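Endonuclease Bse634IR (Geobacillus stearothermophilus, PDB 3V1Z) is a type IIF restriction endonuclease of the PDDEXK clan that recognises a degenerate DNA sequence and cuts the DNA, probably with the aid of bound metal ions. Local coordinates at residues S42-L47 with S240-S245; D98-K103 with D154-E159; D146-R151 with D189-G194. The protein carries 1 engineered substitution. All coordinates share one frame; numbering follows the deposited sequence.

Contact 1: S42-L47 with S240-S245; sequences SIKENL and SSEPVS
K44 and I43, in the first turn of helix 43-60, meet S241 and E242 in the loop that leaves strand 235-240 through an ST turn, in which S240 OG accepts from the backbone N of E242. The van der Waals contacts are sparse. I43 CG2 reaches S241 CB at 4.2 Å, carbon against carbon, and L47 CD1 comes within 4.1 Å of S241 OG, which hydrogen-bonds to the carbonyl of T199. F79 of helix 68-93 packs against both I43 and S241.

Charge acts at longer range. The side chains of K44 and E242 cross obliquely, and K44 CE, not the ammonium group, lies nearest the carboxylate, 3.3 Å from E242 OE2. K44 NZ remains 4.0 Å from E242 OE2, beyond a salt bridge, although the opposite charges probably still attract. K44 CG is anti to the backbone N (chi1 -178°) and the chain bends at chi2 (91°), which brings CD and CE alongside E242 CG.

The polar link between the backbones runs through water. One molecule accepts from K44 N, an amide at the start of the helix, at 3.0 Å, and its oxygen lies 2.6 Å from S241 O.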
ATOM      1  N   SER A  42      16.514  12.983 -18.792  1.00 43.42           N
ATOM      2  CA  SER A  42      16.020  11.812 -18.065  1.00 42.00           C
ATOM      3  C   SER A  42      15.709  12.141 -16.606  1.00 40.53           C
ATOM      4  O   SER A  42      16.511  12.768 -15.919  1.00 41.04           O
ATOM      5  CB  SER A  42      17.035  10.669 -18.143  1.00 42.74           C
ATOM      6  OG  SER A  42      16.681   9.597 -17.283  1.00 41.88           O
ATOM      7  N   ILE A  43      14.537  11.711 -16.148  1.00 39.07           N
ATOM      8  CA  ILE A  43      14.076  11.986 -14.787  1.00 37.86           C
ATOM      9  C   ILE A  43      14.866  11.187 -13.751  1.00 38.21           C
ATOM     10  O   ILE A  43      15.431  11.758 -12.824  1.00 38.20           O
ATOM     11  CB  ILE A  43      12.558  11.718 -14.644  1.00 36.31           C
ATOM     12  CG1 ILE A  43      11.765  12.738 -15.470  1.00 35.57           C
ATOM     13  CG2 ILE A  43      12.132  11.755 -13.178  1.00 35.07           C
ATOM     14  CD1 ILE A  43      10.290  12.434 -15.596  1.00 33.41           C
ATOM     15  N   LYS A  44      14.902   9.868 -13.930  1.00 38.88           N
ATOM     16  CA  LYS A  44      15.595   8.949 -13.033  1.00 39.62           C
ATOM     17  C   LYS A  44      17.053   9.367 -12.796  1.00 41.03           C
ATOM     18  O   LYS A  44      17.551   9.311 -11.668  1.00 41.03           O
ATOM     19  CB  LYS A  44      15.515   7.527 -13.605  1.00 40.14           C
ATOM     20  CG  LYS A  44      16.155   6.427 -12.758  1.00 41.41           C
ATOM     21  CD  LYS A  44      15.170   5.791 -11.790  1.00 41.19           C
ATOM     22  CE  LYS A  44      15.604   4.372 -11.423  1.00 42.62           C
ATOM     23  NZ  LYS A  44      16.940   4.312 -10.758  1.00 44.01           N
ATOM     24  N   GLU A  45      17.718   9.805 -13.863  1.00 42.43           N
ATOM     25  CA  GLU A  45      19.108  10.253 -13.787  1.00 44.11           C
ATOM     26  C   GLU A  45      19.270  11.531 -12.965  1.00 43.62           C
ATOM     27  O   GLU A  45      20.241  11.664 -12.220  1.00 44.59           O
ATOM     28  CB  GLU A  45      19.702  10.431 -15.190  1.00 45.92           C
ATOM     29  CG  GLU A  45      19.669   9.163 -16.058  1.00 48.42           C
ATOM     30  CD  GLU A  45      20.828   8.208 -15.805  1.00 52.56           C
ATOM     31  OE1 GLU A  45      21.542   8.360 -14.785  1.00 53.64           O
ATOM     32  OE2 GLU A  45      21.026   7.295 -16.641  1.00 55.07           O
ATOM     33  N   ASN A  46      18.324  12.461 -13.097  1.00 42.22           N
ATOM     34  CA  ASN A  46      18.312  13.681 -12.285  1.00 41.45           C
ATOM     35  C   ASN A  46      18.105  13.384 -10.801  1.00 40.08           C
ATOM     36  O   ASN A  46      18.658  14.074  -9.945  1.00 40.43           O
ATOM     37  CB  ASN A  46      17.245  14.658 -12.784  1.00 40.99           C
ATOM     38  CG  ASN A  46      17.782  15.643 -13.810  1.00 42.92           C
ATOM     39  OD1 ASN A  46      18.316  16.698 -13.460  1.00 44.22           O
ATOM     40  ND2 ASN A  46      17.622  15.312 -15.083  1.00 42.63           N
ATOM     41  N   LEU A  47      17.304  12.358 -10.508  1.00 38.36           N
ATOM     42  CA  LEU A  47      17.065  11.906  -9.133  1.00 37.17           C
ATOM     43  C   LEU A  47      18.313  11.281  -8.511  1.00 38.05           C
ATOM     44  O   LEU A  47      18.630  11.535  -7.349  1.00 37.89           O
ATOM     45  CB  LEU A  47      15.902  10.907  -9.081  1.00 35.63           C
ATOM     46  CG  LEU A  47      14.486  11.423  -9.338  1.00 33.51           C
ATOM     47  CD1 LEU A  47      13.540  10.256  -9.497  1.00 31.89           C
ATOM     48  CD2 LEU A  47      14.026  12.339  -8.219  1.00 31.73           C
ATOM     49  N   SER A 240       4.982   6.368 -12.909  1.00 18.92           N
ATOM     50  CA  SER A 240       6.252   5.894 -12.348  1.00 19.39           C
ATOM     51  C   SER A 240       7.429   6.586 -13.048  1.00 20.42           C
ATOM     52  O   SER A 240       7.279   7.086 -14.163  1.00 20.49           O
ATOM     53  CB  SER A 240       6.334   4.359 -12.474  1.00 19.97           C
ATOM     54  OG  SER A 240       7.476   3.802 -11.837  1.00 19.60           O
ATOM     55  N   SER A 241       8.589   6.640 -12.392  1.00 21.06           N
ATOM     56  CA  SER A 241       9.810   7.122 -13.053  1.00 22.32           C
ATOM     57  C   SER A 241      10.636   5.976 -13.642  1.00 23.56           C
ATOM     58  O   SER A 241      11.623   6.213 -14.347  1.00 24.88           O
ATOM     59  CB  SER A 241      10.668   7.969 -12.106  1.00 22.33           C
ATOM     60  OG  SER A 241      11.390   7.167 -11.192  1.00 22.40           O
ATOM     61  N   GLU A 242      10.219   4.744 -13.346  1.00 23.50           N
ATOM     62  CA  GLU A 242      10.890   3.530 -13.807  1.00 24.97           C
ATOM     63  C   GLU A 242      10.056   2.858 -14.897  1.00 24.99           C
ATOM     64  O   GLU A 242       8.887   3.203 -15.082  1.00 24.44           O
ATOM     65  CB  GLU A 242      11.100   2.557 -12.625  1.00 24.90           C
ATOM     66  CG  GLU A 242      12.078   3.056 -11.564  1.00 25.51           C
ATOM     67  CD  GLU A 242      12.550   1.968 -10.607  1.00 26.20           C
ATOM     68  OE1 GLU A 242      11.827   0.964 -10.404  1.00 27.23           O
ATOM     69  OE2 GLU A 242      13.656   2.128 -10.050  1.00 27.60           O
ATOM     70  N   PRO A 243      10.645   1.898 -15.637  1.00 26.29           N
ATOM     71  CA  PRO A 243       9.808   1.110 -16.534  1.00 26.23           C
ATOM     72  C   PRO A 243       8.661   0.438 -15.770  1.00 25.06           C
ATOM     73  O   PRO A 243       8.819   0.055 -14.607  1.00 24.52           O
ATOM     74  CB  PRO A 243      10.779   0.065 -17.083  1.00 28.03           C
ATOM     75  CG  PRO A 243      12.107   0.734 -17.008  1.00 28.78           C
ATOM     76  CD  PRO A 243      12.061   1.495 -15.725  1.00 27.91           C
ATOM     77  N   VAL A 244       7.506   0.338 -16.421  1.00 24.79           N
ATOM     78  CA  VAL A 244       6.328  -0.318 -15.854  1.00 23.54           C
ATOM     79  C   VAL A 244       6.240  -1.708 -16.506  1.00 25.33           C
ATOM     80  O   VAL A 244       6.317  -1.826 -17.726  1.00 26.14           O
ATOM     81  CB  VAL A 244       5.062   0.526 -16.116  1.00 22.44           C
ATOM     82  CG1 VAL A 244       3.790  -0.243 -15.786  1.00 21.89           C
ATOM     83  CG2 VAL A 244       5.127   1.852 -15.344  1.00 20.31           C
ATOM     84  N   SER A 245       6.107  -2.752 -15.690  1.00 25.91           N
ATOM     85  CA  SER A 245       6.081  -4.125 -16.200  1.00 27.62           C
ATOM     86  C   SER A 245       4.659  -4.597 -16.513  1.00 27.91           C
ATOM     87  O   SER A 245       3.686  -3.910 -16.186  1.00 26.53           O
ATOM     88  CB  SER A 245       6.764  -5.083 -15.211  1.00 28.11           C
ATOM     89  OG  SER A 245       5.974  -5.308 -14.051  1.00 26.40           O
TER
HETATM   90  O   HOH W   1      12.759   8.321 -15.422  1.00 25.47           O

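Contact 2: D98-K103 with D154-E159; sequences DYLIIK and DLIKSE
At D98, just ahead of strand 99-103, the backbone carbonyl carbon takes the closest approach of the contact, 3.6 Å from I156 CD1. The D98 side chain leaves the backbone away from the 154-159 loop, and its OD2 forms a salt bridge with R151 NE on the neighbouring strand. Y99 likewise offers backbone rather than ring: its O sits 3.7 Å from I156 CD1 while accepting a hydrogen bond from R91 NE of helix 68-93. The isoleucine reaches this far because CG1 is anti to its carbonyl carbon (chi1 -76°) and the bend at chi2 (78°) carries CD1 onto the strand backbone.

L100 is the apolar centre. It slides past I156 in the opposite direction, with L100 CG 3.9 Å from I156 CD1 and L100 CD2 4.0 Å from I156 CG1. Its other branch, CD1, meets L155 CB at 3.9 Å, the two leucines crossing at about a right angle. An alanine at L100 would remove both methyl branches and is likely to open a gap beside L155 CB and the end of I156, leaving the loop less firmly seated on the strand.

Strand 99-103 is an outermost strand, within this chain, of the mixed sheet, and the loop after strand 147-151 packs on its start. Because aliphatic side chains meet each other and the backbone of D98 and Y99, and the segments share no polar bond, their fit rests on shape and the burial of apolar surface.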
ATOM      1  N   ASP A  98      -8.100  27.547 -18.520  1.00 39.65           N
ATOM      2  CA  ASP A  98      -9.136  27.017 -17.644  1.00 38.56           C
ATOM      3  C   ASP A  98      -8.736  25.736 -16.891  1.00 36.38           C
ATOM      4  O   ASP A  98      -9.588  25.083 -16.285  1.00 35.61           O
ATOM      5  CB  ASP A  98     -10.425  26.797 -18.438  1.00 39.11           C
ATOM      6  CG  ASP A  98     -10.232  25.871 -19.627  1.00 39.39           C
ATOM      7  OD1 ASP A  98      -9.070  25.609 -20.010  1.00 39.50           O
ATOM      8  OD2 ASP A  98     -11.250  25.413 -20.187  1.00 40.57           O
ATOM      9  N   TYR A  99      -7.451  25.387 -16.928  1.00 35.61           N
ATOM     10  CA  TYR A  99      -6.930  24.239 -16.179  1.00 33.76           C
ATOM     11  C   TYR A  99      -5.901  24.637 -15.122  1.00 33.31           C
ATOM     12  O   TYR A  99      -5.135  25.584 -15.294  1.00 34.23           O
ATOM     13  CB  TYR A  99      -6.300  23.198 -17.113  1.00 33.44           C
ATOM     14  CG  TYR A  99      -7.283  22.364 -17.898  1.00 33.23           C
ATOM     15  CD1 TYR A  99      -7.651  21.088 -17.470  1.00 32.20           C
ATOM     16  CD2 TYR A  99      -7.829  22.841 -19.083  1.00 34.89           C
ATOM     17  CE1 TYR A  99      -8.559  20.321 -18.199  1.00 32.14           C
ATOM     18  CE2 TYR A  99      -8.723  22.082 -19.819  1.00 35.06           C
ATOM     19  CZ  TYR A  99      -9.084  20.829 -19.376  1.00 33.36           C
ATOM     20  OH  TYR A  99      -9.971  20.100 -20.124  1.00 34.40           O
ATOM     21  N   LEU A 100      -5.903  23.899 -14.021  1.00 31.96           N
ATOM     22  CA  LEU A 100      -4.834  23.981 -13.034  1.00 31.29           C
ATOM     23  C   LEU A 100      -4.353  22.575 -12.748  1.00 29.33           C
ATOM     24  O   LEU A 100      -5.160  21.652 -12.646  1.00 28.49           O
ATOM     25  CB  LEU A 100      -5.314  24.647 -11.744  1.00 31.33           C
ATOM     26  CG  LEU A 100      -5.568  26.160 -11.754  1.00 33.10           C
ATOM     27  CD1 LEU A 100      -6.164  26.609 -10.426  1.00 32.06           C
ATOM     28  CD2 LEU A 100      -4.293  26.942 -12.070  1.00 32.85           C
ATOM     29  N   ILE A 101      -3.037  22.413 -12.644  1.00 28.89           N
ATOM     30  CA  ILE A 101      -2.453  21.155 -12.179  1.00 27.08           C
ATOM     31  C   ILE A 101      -1.729  21.434 -10.864  1.00 27.09           C
ATOM     32  O   ILE A 101      -0.765  22.202 -10.830  1.00 27.74           O
ATOM     33  CB  ILE A 101      -1.501  20.511 -13.213  1.00 26.92           C
ATOM     34  CG1 ILE A 101      -2.201  20.322 -14.560  1.00 26.45           C
ATOM     35  CG2 ILE A 101      -1.002  19.154 -12.712  1.00 24.94           C
ATOM     36  CD1 ILE A 101      -1.733  21.251 -15.639  1.00 27.32           C
ATOM     37  N   ILE A 102      -2.209  20.807  -9.791  1.00 26.18           N
ATOM     38  CA  ILE A 102      -1.834  21.192  -8.427  1.00 26.50           C
ATOM     39  C   ILE A 102      -1.259  20.018  -7.639  1.00 25.55           C
ATOM     40  O   ILE A 102      -1.907  18.985  -7.500  1.00 24.99           O
ATOM     41  CB  ILE A 102      -3.058  21.781  -7.656  1.00 27.06           C
ATOM     42  CG1 ILE A 102      -3.652  22.981  -8.409  1.00 28.04           C
ATOM     43  CG2 ILE A 102      -2.673  22.171  -6.219  1.00 27.09           C
ATOM     44  CD1 ILE A 102      -5.085  23.290  -8.069  1.00 27.21           C
ATOM     45  N   LYS A 103      -0.035  20.186  -7.139  1.00 26.14           N
ATOM     46  CA  LYS A 103       0.572  19.248  -6.189  1.00 25.33           C
ATOM     47  C   LYS A 103      -0.020  19.467  -4.796  1.00 25.26           C
ATOM     48  O   LYS A 103       0.172  20.522  -4.172  1.00 26.14           O
ATOM     49  CB  LYS A 103       2.107  19.385  -6.200  1.00 26.31           C
ATOM     50  CG  LYS A 103       2.890  18.788  -5.005  1.00 26.80           C
ATOM     51  CD  LYS A 103       2.548  17.336  -4.696  1.00 27.49           C
ATOM     52  CE  LYS A 103       3.339  16.807  -3.497  1.00 27.95           C
ATOM     53  NZ  LYS A 103       3.300  17.684  -2.281  1.00 29.54           N
ATOM     54  N   ASP A 154     -12.566  30.355 -13.905  1.00 44.35           N
ATOM     55  CA  ASP A 154     -12.498  31.502 -12.992  1.00 45.99           C
ATOM     56  C   ASP A 154     -11.479  31.363 -11.850  1.00 45.12           C
ATOM     57  O   ASP A 154     -11.322  32.271 -11.032  1.00 46.59           O
ATOM     58  CB  ASP A 154     -13.895  31.854 -12.454  1.00 46.98           C
ATOM     59  CG  ASP A 154     -14.452  30.806 -11.497  1.00 45.46           C
ATOM     60  OD1 ASP A 154     -15.627  30.947 -11.101  1.00 47.00           O
ATOM     61  OD2 ASP A 154     -13.733  29.854 -11.130  1.00 43.20           O
ATOM     62  N   LEU A 155     -10.792  30.229 -11.796  1.00 43.32           N
ATOM     63  CA  LEU A 155      -9.746  30.011 -10.795  1.00 42.58           C
ATOM     64  C   LEU A 155      -8.398  30.563 -11.249  1.00 43.17           C
ATOM     65  O   LEU A 155      -7.548  30.902 -10.422  1.00 43.45           O
ATOM     66  CB  LEU A 155      -9.613  28.525 -10.470  1.00 40.42           C
ATOM     67  CG  LEU A 155     -10.794  27.859  -9.762  1.00 40.20           C
ATOM     68  CD1 LEU A 155     -10.510  26.390  -9.555  1.00 37.77           C
ATOM     69  CD2 LEU A 155     -11.099  28.539  -8.439  1.00 41.09           C
ATOM     70  N   ILE A 156      -8.220  30.659 -12.565  1.00 43.42           N
ATOM     71  CA  ILE A 156      -6.945  31.055 -13.153  1.00 43.89           C
ATOM     72  C   ILE A 156      -6.714  32.565 -13.060  1.00 46.42           C
ATOM     73  O   ILE A 156      -7.503  33.367 -13.572  1.00 47.78           O
ATOM     74  CB  ILE A 156      -6.801  30.534 -14.620  1.00 43.68           C
ATOM     75  CG1 ILE A 156      -6.471  29.036 -14.633  1.00 40.79           C
ATOM     76  CG2 ILE A 156      -5.716  31.292 -15.392  1.00 44.20           C
ATOM     77  CD1 ILE A 156      -7.649  28.125 -14.387  1.00 39.88           C
ATOM     78  N   LYS A 157      -5.640  32.931 -12.366  1.00 46.95           N
ATOM     79  CA  LYS A 157      -5.179  34.312 -12.314  1.00 49.75           C
ATOM     80  C   LYS A 157      -3.881  34.470 -13.106  1.00 50.14           C
ATOM     81  O   LYS A 157      -3.188  33.480 -13.371  1.00 48.41           O
ATOM     82  CB  LYS A 157      -5.048  34.809 -10.867  1.00 50.23           C
ATOM     83  CG  LYS A 157      -4.161  33.991  -9.942  1.00 49.17           C
ATOM     84  CD  LYS A 157      -4.072  34.678  -8.589  1.00 50.38           C
ATOM     85  CE  LYS A 157      -3.231  33.906  -7.590  1.00 50.80           C
ATOM     86  NZ  LYS A 157      -3.329  34.526  -6.230  1.00 52.44           N
ATOM     87  N   SER A 158      -3.569  35.706 -13.496  1.00 52.70           N
ATOM     88  CA  SER A 158      -2.463  35.977 -14.424  1.00 53.78           C
ATOM     89  C   SER A 158      -1.079  35.654 -13.858  1.00 53.38           C
ATOM     90  O   SER A 158      -0.128  35.440 -14.616  1.00 53.42           O
ATOM     91  CB  SER A 158      -2.520  37.417 -14.966  1.00 56.89           C
ATOM     92  OG  SER A 158      -2.625  38.373 -13.925  1.00 58.20           O
ATOM     93  N   GLU A 159      -0.977  35.601 -12.532  1.00 53.21           N
ATOM     94  CA  GLU A 159       0.273  35.240 -11.859  1.00 52.98           C
ATOM     95  C   GLU A 159       0.714  33.810 -12.183  1.00 50.50           C
ATOM     96  O   GLU A 159       1.910  33.507 -12.161  1.00 50.30           O
ATOM     97  CB  GLU A 159       0.148  35.420 -10.343  1.00 53.27           C
ATOM     98  CG  GLU A 159      -0.165  36.853  -9.891  1.00 57.35           C
ATOM     99  CD  GLU A 159      -1.659  37.114  -9.723  1.00 59.49           C
ATOM    100  OE1 GLU A 159      -2.415  36.985 -10.714  1.00 59.43           O
ATOM    101  OE2 GLU A 159      -2.077  37.457  -8.593  1.00 61.30           O
TER

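Contact 3: D146-R151 with D189-G194; sequences DLLIIR and DSLVAG. With nucleotides of chain C.
I149 O is gripped by two successive amides, V192 N at 3.0 Å and A193 N, more weakly, at 3.3 Å: a classic beta bulge between the antiparallel strands 147-151 and 191-198 of the central mixed sheet. V192 N lies nearly along the C=O axis. The same I149-A193 pair also has I149 N donating to A193 O at 2.7 Å (173° at the hydrogen), and further along R151 N donates to S190 O at 2.6 Å.

On one face L148, I150 and L191 pack together. L191 CG is anti to its backbone N (chi1 176°), which leads CD1 between L148 CD2, 3.7 Å away, and I150 CG1. The opposite face carries I149 and A193, while I149 CG2 meets V192 CG2 at 3.7 Å, these side chains crossing at about a right angle. At the end of the strand, R151 CB rests 4.0 Å from V192 CG1.

D146, a calcium ligand together with L197, stands just before strand 147-151, as the aspartate of a PDDEXK active site would. Its OD2 accepts a hydrogen bond from L197 N of the adjacent strand, linking the two metal-binding residues directly. No metal is bound to this chain here, and D146 OD1 lies 2.9 Å from OP1 of the DNA nucleotide DC6 of chain C.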
ATOM      1  N   ASP A 146      -1.655  12.919  -5.114  1.00 22.32           N
ATOM      2  CA  ASP A 146      -0.422  13.695  -5.267  1.00 23.00           C
ATOM      3  C   ASP A 146      -0.655  14.892  -6.171  1.00 23.36           C
ATOM      4  O   ASP A 146      -0.256  16.011  -5.854  1.00 24.08           O
ATOM      5  CB  ASP A 146       0.723  12.840  -5.819  1.00 22.74           C
ATOM      6  CG  ASP A 146       1.131  11.724  -4.882  1.00 22.84           C
ATOM      7  OD1 ASP A 146       1.142  11.941  -3.647  1.00 21.90           O
ATOM      8  OD2 ASP A 146       1.458  10.626  -5.392  1.00 21.98           O
ATOM      9  N   LEU A 147      -1.313  14.647  -7.296  1.00 23.25           N
ATOM     10  CA  LEU A 147      -1.567  15.683  -8.288  1.00 23.83           C
ATOM     11  C   LEU A 147      -3.067  15.766  -8.565  1.00 23.43           C
ATOM     12  O   LEU A 147      -3.727  14.741  -8.683  1.00 22.74           O
ATOM     13  CB  LEU A 147      -0.783  15.349  -9.564  1.00 23.76           C
ATOM     14  CG  LEU A 147      -0.225  16.428 -10.494  1.00 25.16           C
ATOM     15  CD1 LEU A 147       0.810  17.332  -9.819  1.00 25.94           C
ATOM     16  CD2 LEU A 147       0.381  15.762 -11.732  1.00 25.31           C
ATOM     17  N   LEU A 148      -3.612  16.981  -8.630  1.00 24.32           N
ATOM     18  CA  LEU A 148      -5.012  17.168  -9.028  1.00 24.25           C
ATOM     19  C   LEU A 148      -5.162  18.081 -10.240  1.00 25.00           C
ATOM     20  O   LEU A 148      -4.568  19.156 -10.300  1.00 25.46           O
ATOM     21  CB  LEU A 148      -5.882  17.668  -7.866  1.00 24.38           C
ATOM     22  CG  LEU A 148      -6.309  16.663  -6.786  1.00 23.88           C
ATOM     23  CD1 LEU A 148      -7.299  17.317  -5.811  1.00 23.26           C
ATOM     24  CD2 LEU A 148      -6.908  15.375  -7.382  1.00 22.57           C
ATOM     25  N   ILE A 149      -5.967  17.632 -11.200  1.00 24.81           N
ATOM     26  CA  ILE A 149      -6.248  18.410 -12.400  1.00 25.60           C
ATOM     27  C   ILE A 149      -7.667  18.959 -12.318  1.00 26.29           C
ATOM     28  O   ILE A 149      -8.642  18.210 -12.236  1.00 25.94           O
ATOM     29  CB  ILE A 149      -5.985  17.602 -13.704  1.00 25.26           C
ATOM     30  CG1 ILE A 149      -4.494  17.284 -13.845  1.00 24.34           C
ATOM     31  CG2 ILE A 149      -6.425  18.380 -14.926  1.00 26.38           C
ATOM     32  CD1 ILE A 149      -4.073  15.977 -13.219  1.00 24.10           C
ATOM     33  N   ILE A 150      -7.759  20.283 -12.305  1.00 27.63           N
ATOM     34  CA  ILE A 150      -9.025  20.970 -12.119  1.00 28.73           C
ATOM     35  C   ILE A 150      -9.347  21.831 -13.334  1.00 29.95           C
ATOM     36  O   ILE A 150      -8.529  22.654 -13.755  1.00 30.62           O
ATOM     37  CB  ILE A 150      -8.994  21.821 -10.820  1.00 29.43           C
ATOM     38  CG1 ILE A 150      -9.076  20.895  -9.603  1.00 29.22           C
ATOM     39  CG2 ILE A 150     -10.133  22.831 -10.787  1.00 30.72           C
ATOM     40  CD1 ILE A 150      -8.081  21.216  -8.521  1.00 29.88           C
ATOM     41  N   ARG A 151     -10.534  21.622 -13.898  1.00 30.25           N
ATOM     42  CA  ARG A 151     -11.021  22.461 -14.984  1.00 32.19           C
ATOM     43  C   ARG A 151     -12.095  23.450 -14.526  1.00 33.28           C
ATOM     44  O   ARG A 151     -13.276  23.107 -14.430  1.00 33.34           O
ATOM     45  CB  ARG A 151     -11.530  21.635 -16.166  1.00 32.12           C
ATOM     46  CG  ARG A 151     -11.834  22.516 -17.353  1.00 35.19           C
ATOM     47  CD  ARG A 151     -12.513  21.798 -18.486  1.00 37.86           C
ATOM     48  NE  ARG A 151     -12.562  22.679 -19.650  1.00 41.45           N
ATOM     49  CZ  ARG A 151     -12.657  22.267 -20.909  1.00 43.67           C
ATOM     50  NH1 ARG A 151     -12.719  20.967 -21.188  1.00 43.06           N
ATOM     51  NH2 ARG A 151     -12.683  23.164 -21.891  1.00 46.06           N
ATOM     52  N   ASP A 189     -17.718  19.152 -10.428  1.00 30.34           N
ATOM     53  CA  ASP A 189     -17.345  18.536 -11.702  1.00 30.33           C
ATOM     54  C   ASP A 189     -16.159  19.242 -12.352  1.00 30.61           C
ATOM     55  O   ASP A 189     -15.697  18.832 -13.422  1.00 30.56           O
ATOM     56  CB  ASP A 189     -18.550  18.451 -12.654  1.00 31.28           C
ATOM     57  CG  ASP A 189     -19.261  19.787 -12.842  1.00 33.81           C
ATOM     58  OD1 ASP A 189     -18.998  20.746 -12.080  1.00 36.01           O
ATOM     59  OD2 ASP A 189     -20.100  19.876 -13.760  1.00 34.92           O
ATOM     60  N   SER A 190     -15.675  20.296 -11.689  1.00 30.85           N
ATOM     61  CA  SER A 190     -14.415  20.944 -12.030  1.00 31.11           C
ATOM     62  C   SER A 190     -13.223  20.013 -11.821  1.00 29.86           C
ATOM     63  O   SER A 190     -12.227  20.121 -12.527  1.00 29.96           O
ATOM     64  CB  SER A 190     -14.214  22.213 -11.195  1.00 32.19           C
ATOM     65  OG  SER A 190     -15.139  23.219 -11.566  1.00 33.74           O
ATOM     66  N   LEU A 191     -13.321  19.117 -10.842  1.00 28.83           N
ATOM     67  CA  LEU A 191     -12.268  18.135 -10.594  1.00 27.55           C
ATOM     68  C   LEU A 191     -12.359  17.020 -11.636  1.00 26.70           C
ATOM     69  O   LEU A 191     -13.304  16.228 -11.631  1.00 26.84           O
ATOM     70  CB  LEU A 191     -12.371  17.569  -9.173  1.00 26.91           C
ATOM     71  CG  LEU A 191     -11.387  16.458  -8.780  1.00 26.01           C
ATOM     72  CD1 LEU A 191      -9.924  16.942  -8.755  1.00 24.92           C
ATOM     73  CD2 LEU A 191     -11.778  15.838  -7.442  1.00 25.68           C
ATOM     74  N   VAL A 192     -11.382  16.972 -12.534  1.00 26.12           N
ATOM     75  CA  VAL A 192     -11.461  16.053 -13.669  1.00 25.33           C
ATOM     76  C   VAL A 192     -10.495  14.870 -13.582  1.00 23.79           C
ATOM     77  O   VAL A 192     -10.723  13.839 -14.216  1.00 23.66           O
ATOM     78  CB  VAL A 192     -11.338  16.790 -15.046  1.00 26.70           C
ATOM     79  CG1 VAL A 192     -12.426  17.858 -15.185  1.00 27.84           C
ATOM     80  CG2 VAL A 192      -9.955  17.402 -15.245  1.00 26.80           C
ATOM     81  N   ALA A 193      -9.416  15.021 -12.812  1.00 22.59           N
ATOM     82  CA  ALA A 193      -8.419  13.954 -12.669  1.00 20.88           C
ATOM     83  C   ALA A 193      -7.487  14.147 -11.488  1.00 19.91           C
ATOM     84  O   ALA A 193      -7.289  15.260 -11.008  1.00 20.25           O
ATOM     85  CB  ALA A 193      -7.603  13.777 -13.963  1.00 21.04           C
ATOM     86  N   GLY A 194      -6.936  13.035 -11.018  1.00 18.82           N
ATOM     87  CA  GLY A 194      -5.889  13.033 -10.009  1.00 17.73           C
ATOM     88  C   GLY A 194      -4.819  12.069 -10.470  1.00 17.27           C
ATOM     89  O   GLY A 194      -5.110  11.138 -11.229  1.00 16.90           O
TER
ATOM     90  P    DC C   6       2.300   8.917  -1.267  1.00 21.53           P
ATOM     91  OP1  DC C   6       1.904   9.337  -2.624  1.00 23.75           O
ATOM     92  OP2  DC C   6       1.838   7.626  -0.727  1.00 22.41           O
ATOM     93  O5'  DC C   6       3.893   8.925  -1.209  1.00 20.82           O
ATOM     94  C5'  DC C   6       4.678  10.103  -1.412  1.00 19.77           C
ATOM     95  C4'  DC C   6       6.111   9.893  -0.943  1.00 17.93           C
ATOM     96  O4'  DC C   6       6.158   9.808   0.498  1.00 17.12           O
ATOM     97  C3'  DC C   6       6.770   8.595  -1.399  1.00 16.23           C
ATOM     98  O3'  DC C   6       7.293   8.783  -2.683  1.00 17.92           O
ATOM     99  C2'  DC C   6       7.881   8.407  -0.377  1.00 16.80           C
ATOM    100  C1'  DC C   6       7.273   9.010   0.886  1.00 17.39           C
ATOM    101  N1   DC C   6       6.845   7.978   1.897  1.00 17.43           N
ATOM    102  C2   DC C   6       7.749   7.535   2.880  1.00 16.89           C
ATOM    103  O2   DC C   6       8.903   7.982   2.906  1.00 17.18           O
ATOM    104  N3   DC C   6       7.331   6.608   3.781  1.00 16.26           N
ATOM    105  C4   DC C   6       6.087   6.135   3.737  1.00 16.15           C
ATOM    106  N4   DC C   6       5.730   5.221   4.650  1.00 16.85           N
ATOM    107  C5   DC C   6       5.153   6.574   2.751  1.00 15.84           C
ATOM    108  C6   DC C   6       5.566   7.484   1.868  1.00 16.31           C
TER

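Along the chain, the 42-47 and 240-245 segments of contact 1 enclose the other two contacts, whose own segments alternate. Contacts 2 and 3, with centres 11 Å apart, share the five-stranded mixed sheet: strand 99-103 is an outermost strand within the chain, and 147-151 pairs with it on one edge and with 191-198 on the other. Contact 1, its centre 27 Å from that of contact 2 and 24 Å from that of contact 3, joins the same sheet through the end of strand 235-240, next to 191-198. Contact 3 contains the metal-site residue D146 and contact 1 lies close to the DNA, whereas contact 2 covers a part of the sheet away from the metal site.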